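Local coordinates for protein oxidoreductase (Corynebacterium diphtheriae, PDB 3K1Y) that probably works as an FMN-dependent oxidoreductase of the NADPH-dependent FMN reductase family, at residues Gly128-Ser133 and Phe157-Asp162; Val16-Leu21 and Thr53-Glu58; Asp87-Ala92 and Asp114-Met119; Val91-Phe96 and Ile123-Gly128. One frame throughout, in Å; residues are numbered along the deposited sequence.

Contact 1 (Gly128-Ser133 and Phe157-Asp162); sequences GSARHS and FAATED. With SO4 (sulfate ion), chain H.
The loop 128-133 after strand 120-127, where a sulfate probably from the crystallisation liquor is bound, rests on strand 157-159, with S133 packed against the ring of F157. CG of F157 stands anti to its backbone N (chi1 -171°), and the ring turns one face up to the loop. S133 CA sits 3.5 Å from the centroid of the F157 ring, only 8° off its normal, which makes a CH-pi contact over the face. At the edge of the same ring, in its plane, S129 O lies 3.3 Å from F157 CE2, so the weakly positive rim meets a carbonyl oxygen. A flat aromatic suits this place because its face takes the S133 CA-H while its edge meets S129 O; the loop itself makes a type I turn, A130 to S133, closed by S133 N to A130 O at 2.9 Å. It leaves a flavodoxin-like sheet on the C-terminal side, where relatives bind the flavin. A159 is small enough to fit beneath the backbone, its CB 4.0 Å from A130 CB. Farther out, a water accepts from A130 N and donates to D162 OD2. E161 N bonds to G128 O at 2.9 Å, though the place of that oxygen is uncertain. S129 N gives a bond of 3.2 Å to sulfate O3. The sulfate is modelled implausibly close to the R131 guanidinium, so the detail there is doubtful. S133 OG bonds to R131 O of the second subunit.

Contact 2 (Val16-Leu21 and Thr53-Glu58); sequences VISAGL and TIELSE
V16 and I54 open a parallel pairing of strands 16-18 and 53-55, I54 N reaching V16 O at 2.7 Å in a nearly straight bond (171°). The ladder then alternates: S18 N binds I54 O, and L56 N binds S18 O, both at 3.1 Å with the donors tilted from the carbonyl planes. Beside it, the branched side chain of I17 crosses that of L56 obliquely, its CG2 3.8 Å from L56 CG. A19, small where the strand ends, brings its CB to 3.6 Å from L56 CD1. These are the two strands of a beta-alpha-beta unit whose crossover contains helix 26-44, in a flavodoxin-like fold. On the other face, E55 bends at chi2 (-90°), which turns its carboxylate back over the gap toward S18. One water is gripped there by S18 OG, whose chi1 of -168° sets it anti to the backbone N, and by E55 OE1 at 2.7 Å, with G20 N adding a weak bond. A second water accepts from S57 N at 2.8 Å and lies close to G20 O and E55 OE1. Behind them R28 of helix 26-44 forms a salt bridge with E55 OE2, so both carboxylate oxygens have partners. F107 and L103 of helix 102-110 cover I17 and L56 respectively. A bound sulfate close to G20 is consistent with the phosphate-binding role this first loop has in related flavoproteins.

Contact 3 (Asp87-Ala92 and Asp114-Met119); sequences DGLVVA and DALTGM
L89 meets L116 and M119 with two different parts of its side chain. Toward L116 it offers the tip: the two leucines cross at about a right angle, and L89 CD2 stands 4.0 Å from L116 CD2. Toward M119, a selenomethionine, it offers the base, with L89 CB 3.8 Å from M119 CG. CG of M119 lies anti to its backbone N (chi1 -179°), but the chain then bends at chi2 (67°), which carries SE against the backbone where the strand begins, 3.8 Å from G88 N and equally far from D87 C. The contact thus ties the start of strand 88-94, at the middle of a parallel flavodoxin-like sheet, to the loop that leads from helix 102-110 into the neighbouring strand 120-127. Two successive turns shape that loop: a type I turn from D114 to T117 and a type II turn from L116 to M119. G118 takes the third place of the second turn with phi of 75°, readily reached without a side chain, while M119 N makes a weak bond of 3.4 Å to L116 O. Apolar residues suit the interior here, for F108 of helix 102-110 packs on L116 and I17 of strand 12-18 on L89. D87 turns outward from the contact and takes T13 N on its OD2.

Contact 4 (Val91-Phe96 and Ile123-Gly128); sequences VATPVF and IAATAG. With SO4 (sulfate ion), chain H.
I123 lies side by side with V91, both pointing the same way, I123 CG2 3.9 Å from V91 CG2; beta-branched residues suit such a strand pair. A124 follows on the opposite face, and its N binds V91 O at 2.9 Å, the donor nearly along the C=O axis. Its own carbonyl is used twice: T93 N donates to A124 O at 3.0 Å, and A92 CA-H makes a further contact with it. A125 carries only a methyl, whose CB comes 3.4 Å from T93 O. T126 N then binds T93 O at 3.2 Å. The T126 side chain, OG1 anti to its backbone N, serves the next strand instead, bonding to A158 O, while its carbonyl oxygen is touched by V95 CG2. A127 meets the same methyl with its CB, 4.3 Å from V95 CG2. Strand 123-127 ends here. Strands 91-94 and 123-127 run parallel as neighbours in a flavodoxin-like sheet, joined by the crossover through helix 102-110. T93 OG1 donates to P94 O at 2.8 Å on a lone pair in the carbonyl plane, and T93 OG1 in turn is hydrogen-bonded to T101 N. Buried threonines thus keep their hydroxyls bonded, and the backbone ladder passes from interior pairing into a loop whose first N-H, on G128, gives a weak bond to sulfate O3, the ion being probably from the crystallisation liquor.

In the fold
Contacts 2 and 4 are parallel strand pairings on either side of the join between strands 12-18 and 88-94, linked by I17 O to A92 N and A19 N to A92 O, and both rely on backbone bonds. Contacts 3 and 4 are buried, contact 2 partly; contact 3 relies on apolar side chains and a selenium against backbone, with no bond between its segments. It shares V91 and A92 with contact 4, yet their centres are about 17 Å apart. Contact 1 is the surface member, mixing a ring, water and an ion. It touches contact 4 through A158 and T126, shares G128 with it, and uses strand 150-159, outermost within this chain. Polar chemistry gathers at the C-terminal strand ends, where flavodoxin-like proteins bind their cofactor.

Contact 1 (Gly128-Ser133 and Phe157-Asp162)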
loop_
_atom_site.group_PDB
_atom_site.type_symbol
_atom_site.label_atom_id
_atom_site.label_comp_id
_atom_site.label_asym_id
_atom_site.label_seq_id
_atom_site.Cartn_x
_atom_site.Cartn_y
_atom_site.Cartn_z
ATOM N N GLY A 128 11.711 -15.501 -6.041
ATOM C CA GLY A 128 11.546 -16.698 -6.850
ATOM C C GLY A 128 10.348 -16.565 -7.771
ATOM O O GLY A 128 10.454 -16.714 -8.995
ATOM N N SER A 129 9.198 -16.268 -7.177
ATOM C CA SER A 129 7.978 -16.113 -7.947
ATOM C C SER A 129 7.625 -14.641 -8.036
ATOM O O SER A 129 8.351 -13.785 -7.530
ATOM C CB SER A 129 6.828 -16.889 -7.298
ATOM O OG SER A 129 6.323 -16.223 -6.161
ATOM N N ALA A 130 6.497 -14.358 -8.671
ATOM C CA ALA A 130 6.037 -12.993 -8.847
ATOM C C ALA A 130 4.849 -12.628 -7.953
ATOM O O ALA A 130 4.254 -11.561 -8.119
ATOM C CB ALA A 130 5.669 -12.772 -10.313
ATOM N N ARG A 131 4.509 -13.490 -6.997
ATOM C CA ARG A 131 3.360 -13.205 -6.140
ATOM C C ARG A 131 3.465 -11.872 -5.399
ATOM O O ARG A 131 2.454 -11.240 -5.104
ATOM C CB ARG A 131 3.114 -14.364 -5.155
ATOM C CG ARG A 131 4.183 -14.606 -4.097
ATOM C CD ARG A 131 4.042 -16.038 -3.563
ATOM N NE ARG A 131 4.336 -16.165 -2.137
ATOM C CZ ARG A 131 5.557 -16.241 -1.610
ATOM N NH1 ARG A 131 6.640 -16.208 -2.387
ATOM N NH2 ARG A 131 5.690 -16.351 -0.291
ATOM N N HIS A 132 4.692 -11.438 -5.132
ATOM C CA HIS A 132 4.931 -10.184 -4.431
ATOM C C HIS A 132 5.382 -9.046 -5.359
ATOM O O HIS A 132 5.953 -8.052 -4.904
ATOM C CB HIS A 132 5.976 -10.414 -3.330
ATOM C CG HIS A 132 5.512 -11.345 -2.253
ATOM N ND1 HIS A 132 6.380 -12.105 -1.497
ATOM C CD2 HIS A 132 4.267 -11.644 -1.813
ATOM C CE1 HIS A 132 5.688 -12.835 -0.642
ATOM N NE2 HIS A 132 4.403 -12.574 -0.813
ATOM N N SER A 133 5.112 -9.169 -6.651
ATOM C CA SER A 133 5.539 -8.124 -7.568
ATOM C C SER A 133 5.007 -6.735 -7.212
ATOM O O SER A 133 5.618 -5.731 -7.577
ATOM C CB SER A 133 5.161 -8.478 -9.011
ATOM O OG SER A 133 3.760 -8.497 -9.188
ATOM N N PHE A 157 10.351 -6.110 -11.691
ATOM C CA PHE A 157 10.299 -7.178 -10.703
ATOM C C PHE A 157 10.728 -8.488 -11.354
ATOM O O PHE A 157 10.022 -9.040 -12.192
ATOM C CB PHE A 157 8.898 -7.357 -10.123
ATOM C CG PHE A 157 8.859 -8.291 -8.947
ATOM C CD1 PHE A 157 9.146 -7.826 -7.666
ATOM C CD2 PHE A 157 8.587 -9.647 -9.125
ATOM C CE1 PHE A 157 9.167 -8.696 -6.567
ATOM C CE2 PHE A 157 8.602 -10.531 -8.041
ATOM C CZ PHE A 157 8.895 -10.054 -6.754
ATOM N N ALA A 158 11.890 -8.986 -10.956
ATOM C CA ALA A 158 12.407 -10.223 -11.509
ATOM C C ALA A 158 12.068 -11.443 -10.669
ATOM O O ALA A 158 12.501 -11.572 -9.524
ATOM C CB ALA A 158 13.918 -10.124 -11.689
ATOM N N ALA A 159 11.275 -12.331 -11.254
ATOM C CA ALA A 159 10.903 -13.585 -10.611
ATOM C C ALA A 159 11.818 -14.578 -11.312
ATOM O O ALA A 159 11.664 -14.830 -12.499
ATOM C CB ALA A 159 9.455 -13.901 -10.894
ATOM N N THR A 160 12.787 -15.120 -10.590
ATOM C CA THR A 160 13.742 -16.047 -11.189
ATOM C C THR A 160 13.121 -17.320 -11.769
ATOM O O THR A 160 13.626 -17.871 -12.748
ATOM C CB THR A 160 14.815 -16.452 -10.170
ATOM O OG1 THR A 160 14.214 -17.236 -9.129
ATOM C CG2 THR A 160 15.453 -15.206 -9.566
ATOM N N GLU A 161 12.025 -17.773 -11.171
ATOM C CA GLU A 161 11.350 -18.982 -11.624
ATOM C C GLU A 161 10.718 -18.805 -13.000
ATOM O O GLU A 161 10.274 -19.775 -13.616
ATOM C CB GLU A 161 10.276 -19.397 -10.616
ATOM C CG GLU A 161 10.796 -19.584 -9.205
ATOM C CD GLU A 161 9.729 -20.081 -8.251
ATOM O OE1 GLU A 161 8.578 -19.595 -8.323
ATOM O OE2 GLU A 161 10.044 -20.952 -7.417
ATOM N N ASP A 162 10.679 -17.571 -13.484
ATOM C CA ASP A 162 10.097 -17.309 -14.789
ATOM C C ASP A 162 11.111 -16.808 -15.813
ATOM O O ASP A 162 10.766 -16.017 -16.688
ATOM C CB ASP A 162 8.952 -16.301 -14.666
ATOM C CG ASP A 162 7.884 -16.751 -13.687
ATOM O OD1 ASP A 162 7.581 -17.966 -13.654
ATOM O OD2 ASP A 162 7.334 -15.892 -12.961
HETATM S S SO4 H . 8.535 -16.073 -3.176
HETATM O O1 SO4 H . 8.762 -14.914 -2.370
HETATM O O2 SO4 H . 7.489 -15.950 -4.054
HETATM O O3 SO4 H . 9.605 -16.418 -3.961
HETATM O O4 SO4 H . 8.213 -17.109 -2.311
HETATM O O HOH W 1 5.566 -16.409 -10.635
#

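Contact 2 (Val16-Leu21 and Thr53-Glu58)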
loop_
_atom_site.group_PDB
_atom_site.type_symbol
_atom_site.label_atom_id
_atom_site.label_comp_id
_atom_site.label_asym_id
_atom_site.label_seq_id
_atom_site.Cartn_x
_atom_site.Cartn_y
_atom_site.Cartn_z
ATOM N N VAL A 16 23.721 2.824 -8.599
ATOM C CA VAL A 16 22.920 1.609 -8.495
ATOM C C VAL A 16 23.032 1.036 -7.095
ATOM O O VAL A 16 24.123 0.668 -6.664
ATOM C CB VAL A 16 23.399 0.533 -9.517
ATOM C CG1 VAL A 16 22.618 -0.774 -9.328
ATOM C CG2 VAL A 16 23.239 1.057 -10.941
ATOM N N ILE A 17 21.911 0.974 -6.381
ATOM C CA ILE A 17 21.905 0.418 -5.033
ATOM C C ILE A 17 21.396 -1.012 -5.127
ATOM O O ILE A 17 20.354 -1.266 -5.728
ATOM C CB ILE A 17 20.964 1.190 -4.076
ATOM C CG1 ILE A 17 21.280 2.691 -4.083
ATOM C CG2 ILE A 17 21.118 0.645 -2.663
ATOM C CD1 ILE A 17 22.688 3.038 -3.669
ATOM N N SER A 18 22.127 -1.945 -4.531
ATOM C CA SER A 18 21.726 -3.344 -4.561
ATOM C C SER A 18 21.812 -3.893 -3.142
ATOM O O SER A 18 22.887 -3.903 -2.542
ATOM C CB SER A 18 22.644 -4.124 -5.504
ATOM O OG SER A 18 22.121 -5.408 -5.762
ATOM N N ALA A 19 20.681 -4.363 -2.621
ATOM C CA ALA A 19 20.605 -4.863 -1.242
ATOM C C ALA A 19 20.631 -6.383 -1.042
ATOM O O ALA A 19 20.199 -6.883 -0.004
ATOM C CB ALA A 19 19.354 -4.266 -0.555
ATOM N N GLY A 20 21.140 -7.117 -2.023
ATOM C CA GLY A 20 21.196 -8.563 -1.890
ATOM C C GLY A 20 22.239 -9.022 -0.884
ATOM O O GLY A 20 23.262 -8.361 -0.688
ATOM N N LEU A 21 21.990 -10.161 -0.249
ATOM C CA LEU A 21 22.910 -10.692 0.744
ATOM C C LEU A 21 23.527 -12.045 0.399
ATOM O O LEU A 21 24.342 -12.555 1.162
ATOM C CB LEU A 21 22.206 -10.788 2.101
ATOM C CG LEU A 21 22.159 -9.534 2.985
ATOM C CD1 LEU A 21 21.992 -8.284 2.151
ATOM C CD2 LEU A 21 21.021 -9.677 3.988
ATOM N N THR A 53 28.023 1.132 -8.674
ATOM C CA THR A 53 27.213 0.124 -8.002
ATOM C C THR A 53 27.602 0.012 -6.537
ATOM O O THR A 53 28.743 -0.304 -6.213
ATOM C CB THR A 53 27.368 -1.264 -8.665
ATOM O OG1 THR A 53 27.090 -1.163 -10.069
ATOM C CG2 THR A 53 26.397 -2.257 -8.043
ATOM N N ILE A 54 26.639 0.268 -5.657
ATOM C CA ILE A 54 26.862 0.207 -4.223
ATOM C C ILE A 54 26.166 -0.999 -3.576
ATOM O O ILE A 54 24.941 -1.057 -3.517
ATOM C CB ILE A 54 26.343 1.485 -3.547
ATOM C CG1 ILE A 54 26.879 2.716 -4.283
ATOM C CG2 ILE A 54 26.761 1.508 -2.080
ATOM C CD1 ILE A 54 28.389 2.793 -4.341
ATOM N N GLU A 55 26.951 -1.959 -3.101
ATOM C CA GLU A 55 26.405 -3.146 -2.442
ATOM C C GLU A 55 26.195 -2.863 -0.951
ATOM O O GLU A 55 27.162 -2.708 -0.199
ATOM C CB GLU A 55 27.361 -4.338 -2.616
ATOM C CG GLU A 55 27.365 -4.945 -4.013
ATOM C CD GLU A 55 26.347 -6.064 -4.164
ATOM O OE1 GLU A 55 25.196 -5.883 -3.714
ATOM O OE2 GLU A 55 26.698 -7.124 -4.736
ATOM N N LEU A 56 24.938 -2.802 -0.528
ATOM C CA LEU A 56 24.622 -2.522 0.869
ATOM C C LEU A 56 25.249 -3.507 1.856
ATOM O O LEU A 56 25.595 -3.123 2.978
ATOM C CB LEU A 56 23.102 -2.472 1.074
ATOM C CG LEU A 56 22.366 -1.324 0.377
ATOM C CD1 LEU A 56 20.903 -1.301 0.784
ATOM C CD2 LEU A 56 23.022 -0.013 0.758
ATOM N N SER A 57 25.414 -4.766 1.445
ATOM C CA SER A 57 26.013 -5.773 2.329
ATOM C C SER A 57 27.496 -5.492 2.582
ATOM O O SER A 57 28.120 -6.112 3.444
ATOM C CB SER A 57 25.838 -7.193 1.748
ATOM O OG SER A 57 26.521 -7.363 0.515
ATOM N N GLU A 58 28.061 -4.557 1.827
ATOM C CA GLU A 58 29.464 -4.200 1.993
ATOM C C GLU A 58 29.565 -2.890 2.768
ATOM O O GLU A 58 30.654 -2.348 2.971
ATOM C CB GLU A 58 30.137 -4.061 0.626
ATOM C CG GLU A 58 30.455 -5.390 -0.053
ATOM C CD GLU A 58 30.846 -5.218 -1.506
ATOM O OE1 GLU A 58 31.547 -4.231 -1.823
ATOM O OE2 GLU A 58 30.458 -6.073 -2.332
HETATM O O HOH W 2 22.952 -7.292 -4.127
HETATM O O HOH W 3 24.301 -5.945 -0.880
#

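Contact 3 (Asp87-Ala92 and Asp114-Met119)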
loop_
_atom_site.group_PDB
_atom_site.type_symbol
_atom_site.label_atom_id
_atom_site.label_comp_id
_atom_site.label_asym_id
_atom_site.label_seq_id
_atom_site.Cartn_x
_atom_site.Cartn_y
_atom_site.Cartn_z
ATOM N N ASP A 87 22.999 11.502 -12.147
ATOM C CA ASP A 87 21.946 11.907 -13.071
ATOM C C ASP A 87 20.818 10.880 -13.052
ATOM O O ASP A 87 19.656 11.203 -13.322
ATOM C CB ASP A 87 22.487 12.014 -14.506
ATOM C CG ASP A 87 23.661 12.960 -14.625
ATOM O OD1 ASP A 87 23.609 14.073 -14.054
ATOM O OD2 ASP A 87 24.640 12.589 -15.306
ATOM N N GLY A 88 21.176 9.638 -12.749
ATOM C CA GLY A 88 20.196 8.575 -12.710
ATOM C C GLY A 88 20.451 7.671 -11.533
ATOM O O GLY A 88 21.508 7.739 -10.905
ATOM N N LEU A 89 19.489 6.816 -11.221
ATOM C CA LEU A 89 19.653 5.914 -10.099
ATOM C C LEU A 89 18.846 4.656 -10.291
ATOM O O LEU A 89 17.765 4.687 -10.872
ATOM C CB LEU A 89 19.208 6.595 -8.803
ATOM C CG LEU A 89 18.909 5.655 -7.633
ATOM C CD1 LEU A 89 20.221 5.179 -7.048
ATOM C CD2 LEU A 89 18.061 6.371 -6.580
ATOM N N VAL A 90 19.384 3.552 -9.791
ATOM C CA VAL A 90 18.725 2.261 -9.859
ATOM C C VAL A 90 18.809 1.641 -8.467
ATOM O O VAL A 90 19.873 1.644 -7.843
ATOM C CB VAL A 90 19.419 1.328 -10.866
ATOM C CG1 VAL A 90 18.812 -0.076 -10.788
ATOM C CG2 VAL A 90 19.272 1.897 -12.262
ATOM N N VAL A 91 17.681 1.133 -7.981
ATOM C CA VAL A 91 17.622 0.506 -6.670
ATOM C C VAL A 91 17.017 -0.881 -6.819
ATOM O O VAL A 91 15.971 -1.051 -7.446
ATOM C CB VAL A 91 16.770 1.336 -5.653
ATOM C CG1 VAL A 91 17.431 2.679 -5.400
ATOM C CG2 VAL A 91 15.336 1.529 -6.171
ATOM N N ALA A 92 17.692 -1.872 -6.254
ATOM C CA ALA A 92 17.226 -3.246 -6.344
ATOM C C ALA A 92 17.225 -3.842 -4.954
ATOM O O ALA A 92 18.162 -3.641 -4.183
ATOM C CB ALA A 92 18.135 -4.055 -7.255
ATOM N N ASP A 114 16.682 15.871 1.433
ATOM C CA ASP A 114 16.675 16.166 0.001
ATOM C C ASP A 114 17.771 15.505 -0.835
ATOM O O ASP A 114 18.149 16.024 -1.886
ATOM C CB ASP A 114 16.754 17.677 -0.193
ATOM C CG ASP A 114 17.859 18.308 0.634
ATOM O OD1 ASP A 114 18.968 17.727 0.697
ATOM O OD2 ASP A 114 17.621 19.391 1.216
ATOM N N ALA A 115 18.265 14.359 -0.382
ATOM C CA ALA A 115 19.328 13.651 -1.094
ATOM C C ALA A 115 18.951 13.242 -2.525
ATOM O O ALA A 115 19.779 13.314 -3.438
ATOM C CB ALA A 115 19.744 12.418 -0.297
ATOM N N LEU A 116 17.697 12.839 -2.716
ATOM C CA LEU A 116 17.221 12.388 -4.016
ATOM C C LEU A 116 16.116 13.230 -4.661
ATOM O O LEU A 116 15.251 12.689 -5.348
ATOM C CB LEU A 116 16.732 10.947 -3.888
ATOM C CG LEU A 116 17.750 9.914 -3.423
ATOM C CD1 LEU A 116 17.049 8.596 -3.061
ATOM C CD2 LEU A 116 18.764 9.715 -4.526
ATOM N N THR A 117 16.131 14.542 -4.462
ATOM C CA THR A 117 15.092 15.376 -5.061
ATOM C C THR A 117 15.265 15.489 -6.574
ATOM O O THR A 117 16.340 15.854 -7.054
ATOM C CB THR A 117 15.101 16.798 -4.466
ATOM O OG1 THR A 117 14.899 16.723 -3.048
ATOM C CG2 THR A 117 13.993 17.647 -5.100
ATOM N N GLY A 118 14.210 15.170 -7.318
ATOM C CA GLY A 118 14.266 15.252 -8.770
ATOM C C GLY A 118 15.045 14.147 -9.480
ATOM O O GLY A 118 15.123 14.129 -10.711
HETATM N N MSE A 119 15.592 13.211 -8.715
HETATM C CA MSE A 119 16.383 12.110 -9.257
HETATM C C MSE A 119 15.642 11.073 -10.119
HETATM O O MSE A 119 14.799 10.328 -9.615
HETATM C CB MSE A 119 17.078 11.382 -8.100
HETATM C CG MSE A 119 17.972 10.225 -8.506
HETATM SE SE MSE A 119 19.520 10.829 -9.494
HETATM C CE MSE A 119 20.555 11.585 -8.046
#

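Contact 4 (Val91-Phe96 and Ile123-Gly128)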
loop_
_atom_site.group_PDB
_atom_site.type_symbol
_atom_site.label_atom_id
_atom_site.label_comp_id
_atom_site.label_asym_id
_atom_site.label_seq_id
_atom_site.Cartn_x
_atom_site.Cartn_y
_atom_site.Cartn_z
ATOM N N VAL A 91 17.681 1.133 -7.981
ATOM C CA VAL A 91 17.622 0.506 -6.670
ATOM C C VAL A 91 17.017 -0.881 -6.819
ATOM O O VAL A 91 15.971 -1.051 -7.446
ATOM C CB VAL A 91 16.770 1.336 -5.653
ATOM C CG1 VAL A 91 17.431 2.679 -5.400
ATOM C CG2 VAL A 91 15.336 1.529 -6.171
ATOM N N ALA A 92 17.692 -1.872 -6.254
ATOM C CA ALA A 92 17.226 -3.246 -6.344
ATOM C C ALA A 92 17.225 -3.842 -4.954
ATOM O O ALA A 92 18.162 -3.641 -4.183
ATOM C CB ALA A 92 18.135 -4.055 -7.255
ATOM N N THR A 93 16.167 -4.574 -4.635
ATOM C CA THR A 93 16.069 -5.183 -3.326
ATOM C C THR A 93 15.455 -6.566 -3.354
ATOM O O THR A 93 14.550 -6.843 -4.137
ATOM C CB THR A 93 15.197 -4.331 -2.358
ATOM O OG1 THR A 93 15.184 -4.941 -1.060
ATOM C CG2 THR A 93 13.748 -4.263 -2.859
ATOM N N PRO A 94 15.990 -7.474 -2.535
ATOM C CA PRO A 94 15.400 -8.809 -2.504
ATOM C C PRO A 94 14.108 -8.558 -1.714
ATOM O O PRO A 94 13.887 -7.450 -1.220
ATOM C CB PRO A 94 16.427 -9.630 -1.720
ATOM C CG PRO A 94 17.145 -8.602 -0.898
ATOM C CD PRO A 94 17.289 -7.451 -1.844
ATOM N N VAL A 95 13.245 -9.552 -1.598
ATOM C CA VAL A 95 12.014 -9.335 -0.860
ATOM C C VAL A 95 12.028 -10.154 0.409
ATOM O O VAL A 95 12.076 -11.379 0.364
ATOM C CB VAL A 95 10.785 -9.709 -1.695
ATOM C CG1 VAL A 95 9.509 -9.316 -0.938
ATOM C CG2 VAL A 95 10.853 -9.018 -3.052
ATOM N N PHE A 96 12.018 -9.463 1.544
ATOM C CA PHE A 96 12.027 -10.117 2.844
ATOM C C PHE A 96 10.719 -9.748 3.520
ATOM O O PHE A 96 10.316 -8.586 3.510
ATOM C CB PHE A 96 13.208 -9.629 3.702
ATOM C CG PHE A 96 14.562 -10.084 3.217
ATOM C CD1 PHE A 96 14.704 -10.786 2.025
ATOM C CD2 PHE A 96 15.707 -9.770 3.947
ATOM C CE1 PHE A 96 15.963 -11.166 1.563
ATOM C CE2 PHE A 96 16.971 -10.145 3.496
ATOM C CZ PHE A 96 17.097 -10.842 2.300
ATOM N N ILE A 123 12.850 1.586 -10.092
ATOM C CA ILE A 123 12.769 0.764 -8.893
ATOM C C ILE A 123 12.698 -0.711 -9.308
ATOM O O ILE A 123 12.039 -1.064 -10.289
ATOM C CB ILE A 123 11.556 1.163 -8.022
ATOM C CG1 ILE A 123 10.278 1.164 -8.855
ATOM C CG2 ILE A 123 11.791 2.560 -7.421
ATOM C CD1 ILE A 123 9.039 1.439 -8.037
ATOM N N ALA A 124 13.407 -1.566 -8.585
ATOM C CA ALA A 124 13.424 -2.978 -8.916
ATOM C C ALA A 124 13.544 -3.917 -7.710
ATOM O O ALA A 124 14.143 -3.578 -6.681
ATOM C CB ALA A 124 14.554 -3.254 -9.913
ATOM N N ALA A 125 12.972 -5.107 -7.855
ATOM C CA ALA A 125 13.007 -6.115 -6.807
ATOM C C ALA A 125 13.080 -7.497 -7.441
ATOM O O ALA A 125 12.865 -7.658 -8.642
ATOM C CB ALA A 125 11.773 -6.014 -5.946
ATOM N N THR A 126 13.388 -8.496 -6.629
ATOM C CA THR A 126 13.466 -9.854 -7.128
ATOM C C THR A 126 13.049 -10.863 -6.071
ATOM O O THR A 126 13.034 -10.564 -4.879
ATOM C CB THR A 126 14.896 -10.206 -7.587
ATOM O OG1 THR A 126 14.920 -11.562 -8.045
ATOM C CG2 THR A 126 15.890 -10.057 -6.434
ATOM N N ALA A 127 12.718 -12.062 -6.531
ATOM C CA ALA A 127 12.321 -13.173 -5.673
ATOM C C ALA A 127 12.176 -14.382 -6.588
ATOM O O ALA A 127 12.490 -14.300 -7.782
ATOM C CB ALA A 127 11.003 -12.868 -4.971
ATOM N N GLY A 128 11.711 -15.501 -6.041
ATOM C CA GLY A 128 11.546 -16.698 -6.850
ATOM C C GLY A 128 10.348 -16.565 -7.771
ATOM O O GLY A 128 10.454 -16.714 -8.995
HETATM S S SO4 H . 8.535 -16.073 -3.176
HETATM O O1 SO4 H . 8.762 -14.914 -2.370
HETATM O O2 SO4 H . 7.489 -15.950 -4.054
HETATM O O3 SO4 H . 9.605 -16.418 -3.961
HETATM O O4 SO4 H . 8.213 -17.109 -2.311
#